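Local coordinates for glycoside hydrolase family 81 (Clostridium thermocellum, PDB 6FOP), which probably hydrolyses beta-1,3-glucans such as laminarin, as a family 81 glycoside hydrolase linked to the cellulosome, at residues V230-N235 against P465-F470; D453-D458 against R517-Y522. All coordinates share one frame; numbering follows the deposited sequence.

Interaction 1: residues V230-N235 against P465-F470. With CA (calcium ion), chain B.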
loop_
_atom_site.group_PDB
_atom_site.type_symbol
_atom_site.label_atom_id
_atom_site.label_comp_id
_atom_site.label_asym_id
_atom_site.label_seq_id
_atom_site.Cartn_x
_atom_site.Cartn_y
_atom_site.Cartn_z
ATOM N N VAL A 230 -10.079 -0.440 -10.579
ATOM C CA VAL A 230 -10.257 -1.623 -9.719
ATOM C C VAL A 230 -11.627 -1.621 -9.077
ATOM O O VAL A 230 -12.183 -0.569 -8.793
ATOM C CB VAL A 230 -9.186 -1.771 -8.653
ATOM C CG1 VAL A 230 -7.835 -1.943 -9.325
ATOM C CG2 VAL A 230 -9.193 -0.609 -7.648
ATOM N N GLU A 231 -12.150 -2.830 -8.868
ATOM C CA GLU A 231 -13.353 -3.038 -8.069
ATOM C C GLU A 231 -13.090 -4.255 -7.194
ATOM O O GLU A 231 -12.284 -5.112 -7.559
ATOM C CB GLU A 231 -14.572 -3.326 -8.938
ATOM C CG GLU A 231 -14.851 -2.367 -10.058
ATOM C CD GLU A 231 -15.765 -3.048 -11.064
ATOM O OE1 GLU A 231 -15.288 -3.724 -12.034
ATOM O OE2 GLU A 231 -16.958 -2.989 -10.819
ATOM N N TRP A 232 -13.748 -4.333 -6.042
ATOM C CA TRP A 232 -13.532 -5.457 -5.125
ATOM C C TRP A 232 -14.836 -5.978 -4.559
ATOM O O TRP A 232 -15.839 -5.259 -4.508
ATOM C CB TRP A 232 -12.589 -5.080 -3.976
ATOM C CG TRP A 232 -13.018 -3.912 -3.197
ATOM C CD1 TRP A 232 -13.886 -3.904 -2.124
ATOM C CD2 TRP A 232 -12.620 -2.557 -3.395
ATOM N NE1 TRP A 232 -14.032 -2.639 -1.663
ATOM C CE2 TRP A 232 -13.273 -1.784 -2.415
ATOM C CE3 TRP A 232 -11.759 -1.916 -4.307
ATOM C CZ2 TRP A 232 -13.115 -0.402 -2.335
ATOM C CZ3 TRP A 232 -11.594 -0.565 -4.205
ATOM C CH2 TRP A 232 -12.273 0.183 -3.232
ATOM N N SER A 233 -14.780 -7.231 -4.104
ATOM C CA SER A 233 -15.917 -7.865 -3.458
ATOM C C SER A 233 -15.461 -8.852 -2.391
ATOM O O SER A 233 -14.644 -9.733 -2.685
ATOM C CB SER A 233 -16.773 -8.575 -4.516
ATOM O OG SER A 233 -17.859 -9.238 -3.896
ATOM N N TYR A 234 -15.975 -8.701 -1.173
ATOM C CA TYR A 234 -15.784 -9.664 -0.099
ATOM C C TYR A 234 -16.980 -10.597 -0.134
ATOM O O TYR A 234 -18.137 -10.141 -0.054
ATOM C CB TYR A 234 -15.731 -8.943 1.245
ATOM C CG TYR A 234 -15.814 -9.827 2.475
ATOM C CD1 TYR A 234 -14.962 -10.914 2.660
ATOM C CD2 TYR A 234 -16.770 -9.575 3.457
ATOM C CE1 TYR A 234 -15.029 -11.700 3.821
ATOM C CE2 TYR A 234 -16.847 -10.336 4.606
ATOM C CZ TYR A 234 -16.002 -11.409 4.777
ATOM O OH TYR A 234 -16.109 -12.129 5.963
ATOM N N ASN A 235 -16.709 -11.889 -0.247
ATOM C CA ASN A 235 -17.728 -12.928 -0.151
ATOM C C ASN A 235 -17.681 -13.534 1.231
ATOM O O ASN A 235 -16.787 -14.305 1.553
ATOM C CB ASN A 235 -17.501 -13.995 -1.213
ATOM C CG ASN A 235 -18.632 -14.988 -1.277
ATOM O OD1 ASN A 235 -19.209 -15.345 -0.253
ATOM N ND2 ASN A 235 -18.955 -15.458 -2.471
ATOM N N PRO A 465 -8.972 12.251 -2.654
ATOM C CA PRO A 465 -8.745 11.431 -3.827
ATOM C C PRO A 465 -9.064 9.963 -3.534
ATOM O O PRO A 465 -9.169 9.563 -2.359
ATOM C CB PRO A 465 -7.267 11.652 -4.112
ATOM C CG PRO A 465 -6.660 11.839 -2.754
ATOM C CD PRO A 465 -7.719 12.558 -1.946
ATOM N N PHE A 466 -9.223 9.162 -4.567
ATOM C CA PHE A 466 -9.545 7.745 -4.425
ATOM C C PHE A 466 -8.345 6.986 -3.877
ATOM O O PHE A 466 -7.260 7.049 -4.447
ATOM C CB PHE A 466 -9.951 7.175 -5.779
ATOM C CG PHE A 466 -10.421 5.751 -5.737
ATOM C CD1 PHE A 466 -11.654 5.425 -5.200
ATOM C CD2 PHE A 466 -9.672 4.750 -6.320
ATOM C CE1 PHE A 466 -12.072 4.116 -5.193
ATOM C CE2 PHE A 466 -10.101 3.440 -6.326
ATOM C CZ PHE A 466 -11.304 3.133 -5.764
ATOM N N LEU A 467 -8.527 6.302 -2.753
ATOM C CA LEU A 467 -7.500 5.430 -2.166
ATOM C C LEU A 467 -6.118 6.055 -2.115
ATOM O O LEU A 467 -5.157 5.573 -2.761
ATOM C CB LEU A 467 -7.467 4.077 -2.891
ATOM C CG LEU A 467 -8.713 3.207 -2.897
ATOM C CD1 LEU A 467 -8.426 1.897 -3.617
ATOM C CD2 LEU A 467 -9.246 2.956 -1.477
ATOM N N ARG A 468 -5.988 7.107 -1.319
ATOM C CA ARG A 468 -4.727 7.834 -1.278
ATOM C C ARG A 468 -3.500 6.959 -1.111
ATOM O O ARG A 468 -2.696 6.791 -2.048
ATOM C CB ARG A 468 -4.722 8.950 -0.228
ATOM C CG ARG A 468 -3.490 9.838 -0.296
ATOM C CD ARG A 468 -3.312 10.732 0.915
ATOM N NE ARG A 468 -4.502 11.533 1.159
ATOM C CZ ARG A 468 -4.816 12.662 0.522
ATOM N NH1 ARG A 468 -4.027 13.182 -0.431
ATOM N NH2 ARG A 468 -5.956 13.272 0.802
ATOM N N ASN A 469 -3.303 6.379 0.081
ATOM C CA ASN A 469 -2.028 5.702 0.316
ATOM C C ASN A 469 -1.865 4.354 -0.388
ATOM O O ASN A 469 -0.734 3.972 -0.731
ATOM C CB ASN A 469 -1.739 5.591 1.793
ATOM C CG ASN A 469 -1.512 6.949 2.406
ATOM O OD1 ASN A 469 -2.478 7.575 2.873
ATOM N ND2 ASN A 469 -0.292 7.439 2.380
ATOM N N PHE A 470 -2.969 3.663 -0.664
ATOM C CA PHE A 470 -2.897 2.334 -1.244
ATOM C C PHE A 470 -2.686 2.424 -2.746
ATOM O O PHE A 470 -3.385 3.214 -3.401
ATOM C CB PHE A 470 -4.151 1.543 -0.949
ATOM C CG PHE A 470 -4.028 0.083 -1.274
ATOM C CD1 PHE A 470 -3.195 -0.740 -0.497
ATOM C CD2 PHE A 470 -4.757 -0.495 -2.282
ATOM C CE1 PHE A 470 -3.081 -2.093 -0.772
ATOM C CE2 PHE A 470 -4.652 -1.851 -2.542
ATOM C CZ PHE A 470 -3.808 -2.649 -1.782
HETATM CA CA CA B . -3.236 5.439 -4.065
HETATM O O HOH W 1 -5.117 5.551 -5.535
HETATM O O HOH W 2 -0.934 4.905 -3.520
HETATM O O HOH W 3 -2.228 4.716 -6.159
HETATM O O HOH W 4 -2.816 7.651 -4.836
#
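Trp232 and Phe466 carry this contact, reaching toward each other from opposite directions, and every touch between the two segments is apolar. The six-membered end of the indole meets the far end of the phenyl ring, with Trp232 CH2 4.0 Å from Phe466 CZ. CZ lies at the indole edge, near its plane, but CH2 sits obliquely to the phenyl ring. Phe466 has CG anti to its backbone N (chi1 -175°), which carries the ring away from the loop to the strand.

Two aliphatic side chains complete the packing. A methyl of Val230 reaches the phenyl rim near the ring plane, CG2 lying 4.4 Å from Phe466 CE2. Leu467 comes at the indole obliquely, its CD1 4.1 Å from Trp232 CZ3, while its CG rests 3.7 Å above the plane of the Phe466 ring. Beyond the segments, Trp232 stacks with Tyr522, and Phe466 forms a cation-pi interaction with Arg459.

The loop binds calcium through its main chain. Three carbonyls hold the ion, Leu467 O and Phe470 O each at 2.3 Å and Arg468 O at 2.5 Å, and four waters raise the number of ligands to seven. One of these waters lies 2.8 Å from Phe466 O and can donate to it, which would link that carbonyl to the metal's second shell. The left-handed backbone of Leu467 (phi 46°, psi 66°) bends the chain where its carbonyl faces the ion and its side chain faces the strand.

No hydrogen bond joins the segments. The chemistry thus divides by part: the loop spends main-chain oxygens on calcium, consistent with a defined loop course, and offers the side chains of Phe466 and Leu467 to strand 223-235, an outer strand of the three-stranded antiparallel sheet it forms with strands 240-251 and 295-301.

Interaction 2: residues D453-D458 against R517-Y522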
loop_
_atom_site.group_PDB
_atom_site.type_symbol
_atom_site.label_atom_id
_atom_site.label_comp_id
_atom_site.label_asym_id
_atom_site.label_seq_id
_atom_site.Cartn_x
_atom_site.Cartn_y
_atom_site.Cartn_z
ATOM N N ASP A 453 -9.591 10.431 4.123
ATOM C CA ASP A 453 -8.321 11.015 3.769
ATOM C C ASP A 453 -7.324 9.952 3.282
ATOM O O ASP A 453 -6.614 10.190 2.308
ATOM C CB ASP A 453 -7.700 11.805 4.924
ATOM C CG ASP A 453 -6.386 12.453 4.525
ATOM O OD1 ASP A 453 -6.413 13.447 3.739
ATOM O OD2 ASP A 453 -5.334 11.951 4.968
ATOM N N ILE A 454 -7.271 8.782 3.941
ATOM C CA ILE A 454 -6.259 7.786 3.603
ATOM C C ILE A 454 -6.718 6.724 2.620
ATOM O O ILE A 454 -5.879 6.124 1.949
ATOM C CB ILE A 454 -5.682 7.110 4.855
ATOM C CG1 ILE A 454 -6.716 6.231 5.602
ATOM C CG2 ILE A 454 -5.068 8.187 5.753
ATOM C CD1 ILE A 454 -6.123 5.472 6.783
ATOM N N ALA A 455 -8.028 6.542 2.492
ATOM C CA ALA A 455 -8.624 5.386 1.819
ATOM C C ALA A 455 -10.062 5.677 1.356
ATOM O O ALA A 455 -10.941 4.855 1.500
ATOM C CB ALA A 455 -8.565 4.158 2.709
ATOM N N ASN A 456 -10.261 6.837 0.722
ATOM C CA ASN A 456 -11.589 7.171 0.206
ATOM C C ASN A 456 -11.989 6.123 -0.863
ATOM O O ASN A 456 -11.232 5.866 -1.807
ATOM C CB ASN A 456 -11.621 8.571 -0.386
ATOM C CG ASN A 456 -13.000 8.987 -0.849
ATOM O OD1 ASN A 456 -14.025 8.433 -0.433
ATOM N ND2 ASN A 456 -13.028 9.931 -1.777
ATOM N N TRP A 457 -13.164 5.560 -0.707
ATOM C CA TRP A 457 -13.729 4.510 -1.578
ATOM C C TRP A 457 -14.744 5.078 -2.586
ATOM O O TRP A 457 -15.203 4.342 -3.453
ATOM C CB TRP A 457 -14.423 3.445 -0.713
ATOM C CG TRP A 457 -15.607 3.995 0.032
ATOM C CD1 TRP A 457 -16.894 3.990 -0.392
ATOM C CD2 TRP A 457 -15.598 4.683 1.278
ATOM N NE1 TRP A 457 -17.705 4.599 0.515
ATOM C CE2 TRP A 457 -16.935 5.047 1.556
ATOM C CE3 TRP A 457 -14.596 5.004 2.216
ATOM C CZ2 TRP A 457 -17.293 5.731 2.716
ATOM C CZ3 TRP A 457 -14.953 5.697 3.345
ATOM C CH2 TRP A 457 -16.292 6.044 3.593
ATOM N N ASP A 458 -15.141 6.336 -2.409
ATOM C CA ASP A 458 -16.253 6.924 -3.154
ATOM C C ASP A 458 -15.691 7.897 -4.201
ATOM O O ASP A 458 -15.257 9.014 -3.884
ATOM C CB ASP A 458 -17.192 7.632 -2.198
ATOM C CG ASP A 458 -18.401 8.235 -2.901
ATOM O OD1 ASP A 458 -18.484 8.234 -4.160
ATOM O OD2 ASP A 458 -19.302 8.713 -2.188
ATOM N N ARG A 517 -16.438 -1.792 5.900
ATOM C CA ARG A 517 -15.819 -3.054 6.296
ATOM C C ARG A 517 -15.123 -3.743 5.113
ATOM O O ARG A 517 -13.983 -4.169 5.217
ATOM C CB ARG A 517 -16.842 -4.008 6.891
ATOM C CG ARG A 517 -16.214 -5.292 7.356
ATOM C CD ARG A 517 -17.248 -6.352 7.525
ATOM N NE ARG A 517 -17.882 -6.698 6.256
ATOM C CZ ARG A 517 -18.958 -7.459 6.152
ATOM N NH1 ARG A 517 -19.552 -7.941 7.238
ATOM N NH2 ARG A 517 -19.470 -7.727 4.956
ATOM N N ASP A 518 -15.815 -3.804 3.982
ATOM C CA ASP A 518 -15.310 -4.550 2.833
ATOM C C ASP A 518 -14.124 -3.836 2.212
ATOM O O ASP A 518 -13.217 -4.496 1.705
ATOM C CB ASP A 518 -16.423 -4.758 1.813
ATOM C CG ASP A 518 -17.512 -5.727 2.297
ATOM O OD1 ASP A 518 -17.396 -6.297 3.410
ATOM O OD2 ASP A 518 -18.484 -5.905 1.544
ATOM N N LEU A 519 -14.122 -2.501 2.263
ATOM C CA LEU A 519 -12.946 -1.690 1.916
ATOM C C LEU A 519 -11.751 -2.148 2.750
ATOM O O LEU A 519 -10.647 -2.376 2.226
ATOM C CB LEU A 519 -13.237 -0.212 2.164
ATOM C CG LEU A 519 -12.047 0.764 2.166
ATOM C CD1 LEU A 519 -11.441 0.924 0.786
ATOM C CD2 LEU A 519 -12.449 2.105 2.756
ATOM N N GLY A 520 -11.944 -2.247 4.057
ATOM C CA GLY A 520 -10.881 -2.717 4.941
ATOM C C GLY A 520 -10.373 -4.095 4.574
ATOM O O GLY A 520 -9.157 -4.340 4.595
ATOM N N ILE A 521 -11.292 -5.013 4.285
ATOM C CA ILE A 521 -10.927 -6.372 3.919
ATOM C C ILE A 521 -10.113 -6.367 2.637
ATOM O O ILE A 521 -9.108 -7.072 2.521
ATOM C CB ILE A 521 -12.145 -7.309 3.889
ATOM C CG1 ILE A 521 -12.717 -7.430 5.306
ATOM C CG2 ILE A 521 -11.785 -8.668 3.298
ATOM C CD1 ILE A 521 -14.030 -8.169 5.392
ATOM N N TYR A 522 -10.546 -5.577 1.668
ATOM C CA TYR A 522 -9.797 -5.389 0.414
ATOM C C TYR A 522 -8.363 -4.918 0.660
ATOM O O TYR A 522 -7.368 -5.510 0.182
ATOM C CB TYR A 522 -10.573 -4.419 -0.499
ATOM C CG TYR A 522 -9.759 -3.762 -1.614
ATOM C CD1 TYR A 522 -9.318 -4.503 -2.705
ATOM C CD2 TYR A 522 -9.391 -2.429 -1.547
ATOM C CE1 TYR A 522 -8.566 -3.923 -3.719
ATOM C CE2 TYR A 522 -8.616 -1.858 -2.552
ATOM C CZ TYR A 522 -8.219 -2.601 -3.621
ATOM O OH TYR A 522 -7.451 -2.016 -4.603
#
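Leu519 projects from its helix into the angle between Ala455 and Trp457, and its side chain crosses that of Trp457 at about a right angle. A first torsion near 180° (chi1 167°) swings Leu519 CG to the side of its carbonyl carbon and carries both methyls toward residues 455-457. CD2 makes the closer approach: it lies 3.6 Å from Trp457 CE3, on the benzene part of the indole, in an oblique position relative to the ring. The other branch meets the base of the same side chain, with CD1 4.2 Å from Trp457 CB. Trp457 sets its CG between the backbone N and the carbonyl carbon (chi1 64°), which turns the benzene part of the indole, at CE3, to the leucine methyl.

CD2 also presses on the main chain, 3.4 Å from Ala455 O, and approaches the small side chain, 4.4 Å from Ala455 CB. These are van der Waals contacts; no hydrogen bond passes between the segments. The closest backbone approach, 7.2 Å between Trp457 CA and Leu519 CA, is spanned by one leucine side chain.

Each segment is braced internally. Asn456 OD1 accepts from Asp458 N (3.1 Å, N-H...O angle 166°) in an Asx turn, the donor lying well above the amide carbonyl plane. On the helix, Arg517 grips Asp518 side-on: NE and NH2 lie 2.9 Å and 3.0 Å from the single oxygen OD1, which sits in the guanidinium plane.

The contact joins the C-terminal part of helix 440-455 and the residues that follow to helix 514-534, consistent with the helical barrel of the six-hairpin clan. Ala455 also touches Trp501 of helix 494-511, while Leu519 continues to Trp232 and Asp518 to Tyr234, both on strand 223-235.

The centres of interactions 1 and 2 are 6 Å apart, and their segments alternate along the chain. Two polar links join loop 465-470 to residues 453-458: a probable hydrogen bond from Leu467 N to Asn456 O (2.9 Å) and a salt bridge from Arg468 NH2 to Asp453 OD1 (3.0 Å). Strand 230-235 meets residues 517-522 of helix 514-534 where Tyr234 CD2 packs 3.3 Å from Asp518 OD1. All four segments thus form one continuous cluster. The calcium ion belongs to interaction 1 and lies about 9 Å from the Ala455 side chain of interaction 2; a bound acetate, probably from the crystallisation liquor, lies about 4 Å from the side chain of Phe466.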